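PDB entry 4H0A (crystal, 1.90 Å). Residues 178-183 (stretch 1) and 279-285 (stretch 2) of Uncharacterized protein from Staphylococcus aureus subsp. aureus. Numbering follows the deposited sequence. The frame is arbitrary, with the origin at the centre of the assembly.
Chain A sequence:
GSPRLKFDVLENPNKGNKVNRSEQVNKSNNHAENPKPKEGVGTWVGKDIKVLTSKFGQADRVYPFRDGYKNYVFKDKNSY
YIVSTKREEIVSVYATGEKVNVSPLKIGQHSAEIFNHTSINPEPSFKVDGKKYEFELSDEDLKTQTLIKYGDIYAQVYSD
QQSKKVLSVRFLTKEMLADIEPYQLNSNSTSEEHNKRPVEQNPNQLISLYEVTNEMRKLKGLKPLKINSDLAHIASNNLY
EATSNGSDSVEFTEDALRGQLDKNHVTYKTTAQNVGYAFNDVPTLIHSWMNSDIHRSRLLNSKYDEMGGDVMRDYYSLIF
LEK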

ATOM      1  N   ALA A 178      -6.594 -10.940  -7.848  1.00 52.77           N
ATOM      2  CA  ALA A 178      -5.885 -11.542  -8.994  1.00 55.40           C
ATOM      3  C   ALA A 178      -5.117 -10.480  -9.798  1.00 59.17           C
ATOM      4  O   ALA A 178      -4.018 -10.742 -10.286  1.00 61.02           O
ATOM      5  N   ASP A 179      -5.694  -9.284  -9.927  1.00 52.12           N
ATOM      6  CA  ASP A 179      -5.061  -8.193 -10.653  1.00 50.61           C
ATOM      7  C   ASP A 179      -3.829  -7.663  -9.882  1.00 54.82           C
ATOM      8  O   ASP A 179      -2.763  -7.531 -10.479  1.00 55.25           O
ATOM      9  N   ILE A 180      -3.954  -7.402  -8.569  1.00 50.96           N
ATOM     10  CA  ILE A 180      -2.823  -6.927  -7.756  1.00 51.27           C
ATOM     11  C   ILE A 180      -1.769  -8.021  -7.639  1.00 57.61           C
ATOM     12  O   ILE A 180      -0.584  -7.712  -7.748  1.00 57.92           O
ATOM     13  N   GLU A 181      -2.199  -9.286  -7.399  1.00 56.17           N
ATOM     14  CA  GLU A 181      -1.313 -10.442  -7.197  1.00 58.94           C
ATOM     15  C   GLU A 181      -0.298 -10.130  -6.069  1.00 63.33           C
ATOM     16  O   GLU A 181       0.904 -10.069  -6.324  1.00 63.52           O
ATOM     17  N   PRO A 182      -0.762  -9.851  -4.829  1.00 59.88           N
ATOM     18  CA  PRO A 182       0.188  -9.464  -3.765  1.00 59.51           C
ATOM     19  C   PRO A 182       0.993 -10.610  -3.151  1.00 64.95           C
ATOM     20  O   PRO A 182       1.876 -10.340  -2.334  1.00 65.96           O
ATOM     21  N   TYR A 183       0.709 -11.872  -3.523  1.00 61.47           N
ATOM     22  CA  TYR A 183       1.435 -13.033  -3.025  1.00 63.31           C
ATOM     23  C   TYR A 183       1.972 -13.833  -4.197  1.00 71.25           C
ATOM     24  O   TYR A 183       1.525 -13.662  -5.338  1.00 70.35           O
ATOM     25  N   PHE A 279       6.473  -3.487  -7.875  1.00 61.99           N
ATOM     26  CA  PHE A 279       5.254  -3.399  -7.071  1.00 57.28           C
ATOM     27  C   PHE A 279       4.113  -2.812  -7.901  1.00 59.22           C
ATOM     28  O   PHE A 279       4.344  -1.973  -8.766  1.00 58.00           O
ATOM     29  N   ASN A 280       2.890  -3.292  -7.656  1.00 55.05           N
ATOM     30  CA  ASN A 280       1.681  -2.866  -8.373  1.00 52.99           C
ATOM     31  C   ASN A 280       0.862  -1.836  -7.608  1.00 51.03           C
ATOM     32  O   ASN A 280       0.017  -1.182  -8.214  1.00 47.86           O
ATOM     33  N   ASP A 281       1.032  -1.746  -6.281  1.00 44.94           N
ATOM     34  CA  ASP A 281       0.220  -0.838  -5.484  1.00 42.41           C
ATOM     35  C   ASP A 281       0.993  -0.400  -4.272  1.00 42.43           C
ATOM     36  O   ASP A 281       1.934  -1.079  -3.850  1.00 43.45           O
ATOM     37  N   VAL A 282       0.593   0.728  -3.726  1.00 35.97           N
ATOM     38  CA  VAL A 282       1.275   1.321  -2.585  1.00 35.98           C
ATOM     39  C   VAL A 282       1.092   0.463  -1.305  1.00 40.27           C
ATOM     40  O   VAL A 282       2.095   0.230  -0.637  1.00 40.67           O
ATOM     41  N   PRO A 283      -0.107  -0.043  -0.928  1.00 36.75           N
ATOM     42  CA  PRO A 283      -0.189  -0.874   0.291  1.00 37.39           C
ATOM     43  C   PRO A 283       0.783  -2.059   0.289  1.00 41.84           C
ATOM     44  O   PRO A 283       1.384  -2.335   1.327  1.00 40.92           O
ATOM     45  N   THR A 284       0.992  -2.731  -0.871  1.00 39.54           N
ATOM     46  CA  THR A 284       1.933  -3.860  -0.923  1.00 41.19           C
ATOM     47  C   THR A 284       3.365  -3.370  -0.744  1.00 46.12           C
ATOM     48  O   THR A 284       4.131  -3.985  -0.008  1.00 47.92           O
ATOM     49  N   LEU A 285       3.732  -2.298  -1.432  1.00 42.18           N
ATOM     50  CA  LEU A 285       5.067  -1.706  -1.301  1.00 43.62           C
ATOM     51  C   LEU A 285       5.374  -1.304   0.152  1.00 46.58           C
ATOM     52  O   LEU A 285       6.458  -1.592   0.639  1.00 46.36           O
TER

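Two segments whose touching residues lie at least 100 apart in sequence meet here, one where a helix ends and the other where a helix begins. Stretch 1 leaves its helix after I180, E181 taking up positive phi, while stretch 2 runs through a short loop into the helix that starts at V282. The contact is small, burying 211 Å² in all, and it rests on three side chains from stretch 2 that point toward stretch 1: N280, D281 and T284.

F279 opens stretch 2 without touching the partner. Its CA-to-CB bond runs sideways and its m rotamer, with chi2 near -88°, leaves the ring buried and too far from stretch 1 for contact.

N280 makes the one hydrogen bond between the stretches. With chi1 in the m well and chi2 at -36°, its amide reaches the end of the other helix, where ND2 of N280 donates to O of I180 at 2.7 Å. A carbonyl in the last turn of a helix has no later helical amide to pair with in the usual pattern, and an asparagine side chain, short and carrying two N-H groups, is well suited to supply a donor.

D281 occupies the N-cap position and caps the helix of its own stretch. In its p rotamer, OD2 of D281 accepts from N of T284 at 3.1 Å while OD1 of D281 accepts from OG1 of T284 at 2.7 Å; OD2 is also hydrogen-bonded elsewhere in the structure. Aspartate is a favoured cap because its short side chain can reach an otherwise unpaired amide of the first turn. The same carboxylate packs against stretch 1: OD1 of D281 lies 3.2 Å from CG2 of I180, a close van der Waals contact rather than a polar one.

V282 and P283 begin the helix and stay out of reach of stretch 1. Proline suits the first turn, since its nitrogen has no hydrogen to donate and none is required there.

T284, in the m rotamer, completes the contact. Threonine suits this place because its short side chain carries a hydroxyl that donates to D281 while packing against stretch 1: OG1 of T284 sits 4.0 Å from CB of P182 and 4.1 Å from CG2 of I180. I180, m at chi1 and t at chi2, thus offers a methyl group to both D281 and T284. L285 closes the stretch with its side chain out of reach, N of L285 hydrogen-bonded to O of D281 at 3.3 Å.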

ATOM      1  CB  ALA A 178      -6.865 -12.252  -9.915  1.00 57.68           C
ATOM      2  CB  ASP A 179      -6.087  -7.090 -10.902  1.00 50.41           C
ATOM      3  CG  ASP A 179      -5.642  -6.059 -11.909  1.00 63.68           C
ATOM      4  OD1 ASP A 179      -5.002  -5.075 -11.502  1.00 62.57           O
ATOM      5  OD2 ASP A 179      -5.955  -6.230 -13.106  1.00 74.22           O
ATOM      6  CB  ILE A 180      -3.259  -6.449  -6.334  1.00 53.63           C
ATOM      7  CG1 ILE A 180      -4.121  -5.198  -6.438  1.00 52.54           C
ATOM      8  CG2 ILE A 180      -2.025  -6.193  -5.425  1.00 55.28           C
ATOM      9  CD1 ILE A 180      -4.725  -4.715  -5.128  1.00 58.20           C
ATOM     10  CB  GLU A 181      -0.620 -10.782  -8.535  1.00 62.31           C
ATOM     11  CG  GLU A 181       0.087 -12.124  -8.570  1.00 76.30           C
ATOM     12  CD  GLU A 181       0.856 -12.354  -9.857  1.00 95.78           C
ATOM     13  OE1 GLU A 181       0.302 -12.064 -10.942  1.00 79.54           O
ATOM     14  OE2 GLU A 181       2.008 -12.837  -9.782  1.00 93.93           O
ATOM     15  CB  PRO A 182      -0.693  -8.780  -2.712  1.00 59.48           C
ATOM     16  CG  PRO A 182      -2.102  -9.092  -3.066  1.00 63.55           C
ATOM     17  CD  PRO A 182      -2.155  -9.869  -4.341  1.00 60.61           C
ATOM     18  CB  TYR A 183       0.525 -13.911  -2.159  1.00 63.30           C
ATOM     19  CG  TYR A 183      -0.296 -13.139  -1.155  1.00 60.01           C
ATOM     20  CD1 TYR A 183       0.238 -12.766   0.070  1.00 61.29           C
ATOM     21  CD2 TYR A 183      -1.607 -12.768  -1.435  1.00 57.64           C
ATOM     22  CE1 TYR A 183      -0.511 -12.046   0.997  1.00 57.73           C
ATOM     23  CE2 TYR A 183      -2.366 -12.049  -0.516  1.00 55.20           C
ATOM     24  CZ  TYR A 183      -1.814 -11.692   0.700  1.00 56.40           C
ATOM     25  OH  TYR A 183      -2.585 -11.017   1.612  1.00 52.49           O
ATOM     26  CB  PHE A 279       5.486  -2.577  -5.794  1.00 56.45           C
ATOM     27  CG  PHE A 279       6.315  -3.322  -4.773  1.00 58.13           C
ATOM     28  CD1 PHE A 279       5.714  -4.162  -3.850  1.00 58.95           C
ATOM     29  CD2 PHE A 279       7.698  -3.210  -4.759  1.00 61.74           C
ATOM     30  CE1 PHE A 279       6.482  -4.867  -2.918  1.00 63.11           C
ATOM     31  CE2 PHE A 279       8.463  -3.916  -3.828  1.00 64.41           C
ATOM     32  CZ  PHE A 279       7.851  -4.743  -2.916  1.00 62.83           C
ATOM     33  CB  ASN A 280       0.780  -4.085  -8.630  1.00 58.41           C
ATOM     34  CG  ASN A 280       1.392  -5.095  -9.564  1.00 79.16           C
ATOM     35  OD1 ASN A 280       2.093  -4.739 -10.518  1.00 70.13           O
ATOM     36  ND2 ASN A 280       1.126  -6.375  -9.330  1.00 73.05           N
ATOM     37  CB  ASP A 281      -1.097  -1.527  -5.077  1.00 43.84           C
ATOM     38  CG  ASP A 281      -0.852  -2.723  -4.199  1.00 53.66           C
ATOM     39  OD1 ASP A 281      -0.162  -3.655  -4.652  1.00 59.66           O
ATOM     40  OD2 ASP A 281      -1.280  -2.697  -3.034  1.00 51.88           O
ATOM     41  CB  VAL A 282       0.843   2.792  -2.411  1.00 37.65           C
ATOM     42  CG1 VAL A 282       1.332   3.368  -1.084  1.00 37.13           C
ATOM     43  CG2 VAL A 282       1.369   3.623  -3.582  1.00 37.34           C
ATOM     44  CB  PRO A 283      -1.646  -1.346   0.281  1.00 38.74           C
ATOM     45  CG  PRO A 283      -2.373  -0.183  -0.362  1.00 40.82           C
ATOM     46  CD  PRO A 283      -1.450   0.192  -1.498  1.00 37.23           C
ATOM     47  CB  THR A 284       1.799  -4.652  -2.232  1.00 48.11           C
ATOM     48  OG1 THR A 284       0.434  -5.003  -2.399  1.00 47.54           O
ATOM     49  CG2 THR A 284       2.650  -5.918  -2.238  1.00 49.21           C
ATOM     50  CB  LEU A 285       5.172  -0.452  -2.194  1.00 42.56           C
ATOM     51  CG  LEU A 285       6.471   0.334  -2.029  1.00 49.05           C
ATOM     52  CD1 LEU A 285       7.641  -0.382  -2.676  1.00 51.68           C
ATOM     53  CD2 LEU A 285       6.301   1.677  -2.522  1.00 51.71           C
TER